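Local coordinates for protein vacuolar aminopeptidase 1 (Saccharomyces cerevisiae, PDB 5JGF) that removes N-terminal amino acids, preferably neutral or hydrophobic ones, from peptides and proteins as a zinc-dependent, dodecameric M18 aminopeptidase of the vacuole, at residues C266-Y277 and V449-F460. Numbering follows the deposited sequence.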
loop_
_atom_site.group_PDB
_atom_site.type_symbol
_atom_site.label_atom_id
_atom_site.label_comp_id
_atom_site.label_asym_id
_atom_site.label_seq_id
_atom_site.Cartn_x
_atom_site.Cartn_y
_atom_site.Cartn_z
ATOM N N CYS D 266 18.213 34.928 27.528
ATOM C CA CYS D 266 17.464 35.381 28.702
ATOM C C CYS D 266 18.343 35.360 29.949
ATOM O O CYS D 266 18.230 36.231 30.810
ATOM C CB CYS D 266 16.239 34.496 28.950
ATOM S SG CYS D 266 14.853 34.817 27.851
ATOM N N SER D 267 19.206 34.355 30.056
ATOM C CA SER D 267 20.088 34.253 31.216
ATOM C C SER D 267 20.980 35.485 31.322
ATOM O O SER D 267 21.105 36.074 32.395
ATOM C CB SER D 267 20.951 32.992 31.126
ATOM O OG SER D 267 20.154 31.832 31.299
ATOM N N PHE D 268 21.587 35.875 30.204
ATOM C CA PHE D 268 22.462 37.048 30.168
ATOM C C PHE D 268 21.674 38.318 30.496
ATOM O O PHE D 268 22.084 39.117 31.345
ATOM C CB PHE D 268 23.094 37.183 28.780
ATOM C CG PHE D 268 24.034 38.352 28.642
ATOM C CD1 PHE D 268 25.369 38.240 29.028
ATOM C CD2 PHE D 268 23.589 39.562 28.112
ATOM C CE1 PHE D 268 26.250 39.319 28.884
ATOM C CE2 PHE D 268 24.460 40.646 27.965
ATOM C CZ PHE D 268 25.793 40.522 28.351
ATOM N N ALA D 269 20.541 38.502 29.821
ATOM C CA ALA D 269 19.711 39.679 30.047
ATOM C C ALA D 269 19.251 39.770 31.501
ATOM O O ALA D 269 19.247 40.854 32.088
ATOM C CB ALA D 269 18.499 39.658 29.118
ATOM N N ALA D 270 18.860 38.638 32.082
ATOM C CA ALA D 270 18.405 38.631 33.469
ATOM C C ALA D 270 19.535 38.951 34.448
ATOM O O ALA D 270 19.342 39.727 35.388
ATOM C CB ALA D 270 17.776 37.279 33.814
ATOM N N MET D 271 20.709 38.362 34.237
ATOM C CA MET D 271 21.843 38.613 35.126
ATOM C C MET D 271 22.330 40.057 35.039
ATOM O O MET D 271 22.646 40.676 36.058
ATOM C CB MET D 271 23.009 37.671 34.813
ATOM C CG MET D 271 22.836 36.251 35.332
ATOM S SD MET D 271 22.525 36.144 37.123
ATOM C CE MET D 271 23.747 37.173 37.757
ATOM N N ILE D 272 22.397 40.596 33.826
ATOM C CA ILE D 272 22.838 41.973 33.654
ATOM C C ILE D 272 21.836 42.892 34.341
ATOM O O ILE D 272 22.213 43.865 34.992
ATOM C CB ILE D 272 22.956 42.346 32.158
ATOM C CG1 ILE D 272 24.087 41.539 31.512
ATOM C CG2 ILE D 272 23.218 43.838 31.999
ATOM C CD1 ILE D 272 25.453 41.771 32.134
ATOM N N ALA D 273 20.552 42.576 34.207
ATOM C CA ALA D 273 19.519 43.382 34.840
ATOM C C ALA D 273 19.700 43.350 36.356
ATOM O O ALA D 273 19.588 44.380 37.025
ATOM C CB ALA D 273 18.141 42.860 34.466
ATOM N N LEU D 274 19.981 42.167 36.896
ATOM C CA LEU D 274 20.176 42.018 38.336
ATOM C C LEU D 274 21.358 42.863 38.814
ATOM O O LEU D 274 21.277 43.534 39.842
ATOM C CB LEU D 274 20.429 40.551 38.699
ATOM C CG LEU D 274 20.684 40.308 40.192
ATOM C CD1 LEU D 274 19.391 40.534 40.959
ATOM C CD2 LEU D 274 21.199 38.896 40.426
ATOM N N ILE D 275 22.456 42.817 38.064
ATOM C CA ILE D 275 23.655 43.572 38.409
ATOM C C ILE D 275 23.407 45.077 38.339
ATOM O O ILE D 275 23.813 45.816 39.237
ATOM C CB ILE D 275 24.845 43.173 37.488
ATOM C CG1 ILE D 275 25.700 42.109 38.184
ATOM C CG2 ILE D 275 25.709 44.385 37.162
ATOM C CD1 ILE D 275 24.936 40.893 38.629
ATOM N N CYS D 276 22.741 45.527 37.280
ATOM C CA CYS D 276 22.432 46.946 37.127
ATOM C C CYS D 276 21.546 47.395 38.277
ATOM O O CYS D 276 21.718 48.485 38.822
ATOM C CB CYS D 276 21.704 47.204 35.805
ATOM S SG CYS D 276 22.733 47.015 34.340
ATOM N N TYR D 277 20.591 46.545 38.636
ATOM C CA TYR D 277 19.666 46.832 39.721
ATOM C C TYR D 277 20.387 46.853 41.065
ATOM O O TYR D 277 20.162 47.744 41.890
ATOM C CB TYR D 277 18.549 45.780 39.727
ATOM C CG TYR D 277 17.749 45.710 41.008
ATOM C CD1 TYR D 277 17.974 44.692 41.934
ATOM C CD2 TYR D 277 16.762 46.655 41.294
ATOM C CE1 TYR D 277 17.235 44.614 43.113
ATOM C CE2 TYR D 277 16.021 46.587 42.468
ATOM C CZ TYR D 277 16.263 45.566 43.373
ATOM O OH TYR D 277 15.534 45.498 44.538
ATOM N N VAL D 449 18.334 42.199 23.175
ATOM C CA VAL D 449 19.108 41.952 24.387
ATOM C C VAL D 449 18.862 43.145 25.318
ATOM O O VAL D 449 18.531 42.978 26.493
ATOM C CB VAL D 449 20.623 41.850 24.090
ATOM C CG1 VAL D 449 21.402 41.739 25.394
ATOM C CG2 VAL D 449 20.900 40.634 23.212
ATOM N N GLY D 450 19.001 44.348 24.767
ATOM C CA GLY D 450 18.791 45.558 25.547
ATOM C C GLY D 450 17.370 45.714 26.058
ATOM O O GLY D 450 17.156 46.117 27.201
ATOM N N LEU D 451 16.388 45.407 25.215
ATOM C CA LEU D 451 14.996 45.525 25.630
ATOM C C LEU D 451 14.707 44.515 26.742
ATOM O O LEU D 451 13.896 44.776 27.635
ATOM C CB LEU D 451 14.065 45.297 24.433
ATOM C CG LEU D 451 14.120 46.393 23.358
ATOM C CD1 LEU D 451 13.343 45.951 22.128
ATOM C CD2 LEU D 451 13.546 47.694 23.910
ATOM N N GLY D 452 15.379 43.368 26.684
ATOM C CA GLY D 452 15.197 42.347 27.702
ATOM C C GLY D 452 15.743 42.831 29.034
ATOM O O GLY D 452 15.069 42.751 30.065
ATOM N N VAL D 453 16.973 43.335 29.013
ATOM C CA VAL D 453 17.601 43.855 30.224
ATOM C C VAL D 453 16.714 44.940 30.831
ATOM O O VAL D 453 16.479 44.965 32.040
ATOM C CB VAL D 453 18.985 44.471 29.920
ATOM C CG1 VAL D 453 19.531 45.175 31.165
ATOM C CG2 VAL D 453 19.953 43.384 29.468
ATOM N N LYS D 454 16.222 45.831 29.981
ATOM C CA LYS D 454 15.374 46.926 30.430
ATOM C C LYS D 454 14.130 46.403 31.137
ATOM O O LYS D 454 13.761 46.889 32.206
ATOM C CB LYS D 454 14.978 47.806 29.239
ATOM C CG LYS D 454 14.156 49.032 29.611
ATOM C CD LYS D 454 13.997 49.963 28.411
ATOM C CE LYS D 454 12.537 50.207 28.066
ATOM N NZ LYS D 454 11.780 50.846 29.179
ATOM N N PHE D 455 13.486 45.400 30.553
ATOM C CA PHE D 455 12.294 44.845 31.169
ATOM C C PHE D 455 12.590 44.185 32.514
ATOM O O PHE D 455 11.899 44.439 33.500
ATOM C CB PHE D 455 11.634 43.819 30.250
ATOM C CG PHE D 455 10.476 43.121 30.886
ATOM C CD1 PHE D 455 9.262 43.775 31.051
ATOM C CD2 PHE D 455 10.617 41.830 31.378
ATOM C CE1 PHE D 455 8.204 43.153 31.702
ATOM C CE2 PHE D 455 9.566 41.200 32.032
ATOM C CZ PHE D 455 8.357 41.862 32.196
ATOM N N PHE D 456 13.611 43.331 32.553
ATOM C CA PHE D 456 13.973 42.628 33.782
ATOM C C PHE D 456 14.417 43.586 34.881
ATOM O O PHE D 456 14.188 43.332 36.066
ATOM C CB PHE D 456 15.085 41.613 33.499
ATOM C CG PHE D 456 14.645 40.451 32.647
ATOM C CD1 PHE D 456 15.487 39.934 31.668
ATOM C CD2 PHE D 456 13.394 39.872 32.830
ATOM C CE1 PHE D 456 15.088 38.856 30.879
ATOM C CE2 PHE D 456 12.984 38.791 32.046
ATOM C CZ PHE D 456 13.832 38.285 31.070
ATOM N N ASN D 457 15.056 44.682 34.485
ATOM C CA ASN D 457 15.513 45.684 35.443
ATOM C C ASN D 457 14.260 46.300 36.058
ATOM O O ASN D 457 14.170 46.478 37.277
ATOM C CB ASN D 457 16.337 46.764 34.736
ATOM C CG ASN D 457 16.984 47.741 35.708
ATOM O OD1 ASN D 457 17.105 48.928 35.420
ATOM N ND2 ASN D 457 17.416 47.239 36.858
ATOM N N GLY D 458 13.288 46.605 35.202
ATOM C CA GLY D 458 12.036 47.178 35.664
ATOM C C GLY D 458 11.304 46.231 36.598
ATOM O O GLY D 458 10.617 46.664 37.528
ATOM N N PHE D 459 11.444 44.931 36.351
ATOM C CA PHE D 459 10.804 43.925 37.192
ATOM C C PHE D 459 11.341 43.986 38.621
ATOM O O PHE D 459 10.571 44.046 39.579
ATOM C CB PHE D 459 11.044 42.519 36.632
ATOM C CG PHE D 459 10.690 41.418 37.596
ATOM C CD1 PHE D 459 9.362 41.115 37.874
ATOM C CD2 PHE D 459 11.690 40.697 38.244
ATOM C CE1 PHE D 459 9.033 40.105 38.784
ATOM C CE2 PHE D 459 11.374 39.689 39.156
ATOM C CZ PHE D 459 10.043 39.391 39.425
ATOM N N PHE D 460 12.662 43.960 38.768
ATOM C CA PHE D 460 13.252 44.000 40.103
ATOM C C PHE D 460 12.910 45.293 40.838
ATOM O O PHE D 460 12.661 45.287 42.043
ATOM C CB PHE D 460 14.770 43.820 40.027
ATOM C CG PHE D 460 15.193 42.408 39.724
ATOM C CD1 PHE D 460 14.750 41.353 40.516
ATOM C CD2 PHE D 460 16.044 42.133 38.657
ATOM C CE1 PHE D 460 15.146 40.046 40.255
ATOM C CE2 PHE D 460 16.449 40.825 38.389
ATOM C CZ PHE D 460 15.998 39.782 39.189
#
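Y277 and F460 meet at the C-terminal ends of the two segments. CB of F460 stands over the centre of the Y277 ring, 3.6 Å from its centroid, in a CH-pi contact. The two rings are inclined by 28° and slid apart, so they barely overlap. The Y277 side chain extends anti to its own N (chi1 163°), which carries the ring across the F460 backbone. Replacing Y277 with alanine would probably leave CB of F460 without its aromatic cover and open a gap beside the F460 backbone. N457 packs beside the same tyrosine, its ND2 in van der Waals contact with CB of Y277 at 3.4 Å. The F460 ring takes CD1 of L274 over one face, 4.1 Å from the centroid; F459 of its own helix lies against the opposite face.

Helices 261-278 and 448-468 pack side by side on the same face of the mixed central sheet of the M18 catalytic domain. The axes of segments 266-277 and 449-460 come within 8.0 Å and cross at -49°. A270, F456 and F460 also touch I88 of strand 86-91, the strand that ends in the zinc ligand H91.

Small residues allow the close approach. A269 is a knob in the hole formed by V449, G452, V453 and F456, and G452 has no side chain to obstruct it. F456 answers as a knob among C266, A269, A270 and A273. With CG anti to the carbonyl carbon, its ring lies along the other helix, and CD1 is 3.6 Å from N of A270. CB of A269 meets this ring at its edge. A273 packs tightly, its CB 3.4 Å from CB of F456. V453 divides its methyls: CG1 touches CG2 of I272, while CG2 lies 3.7 Å from O of A269. Toward the N-terminal ends, CG1 of V449 reaches the edge of the F268 ring.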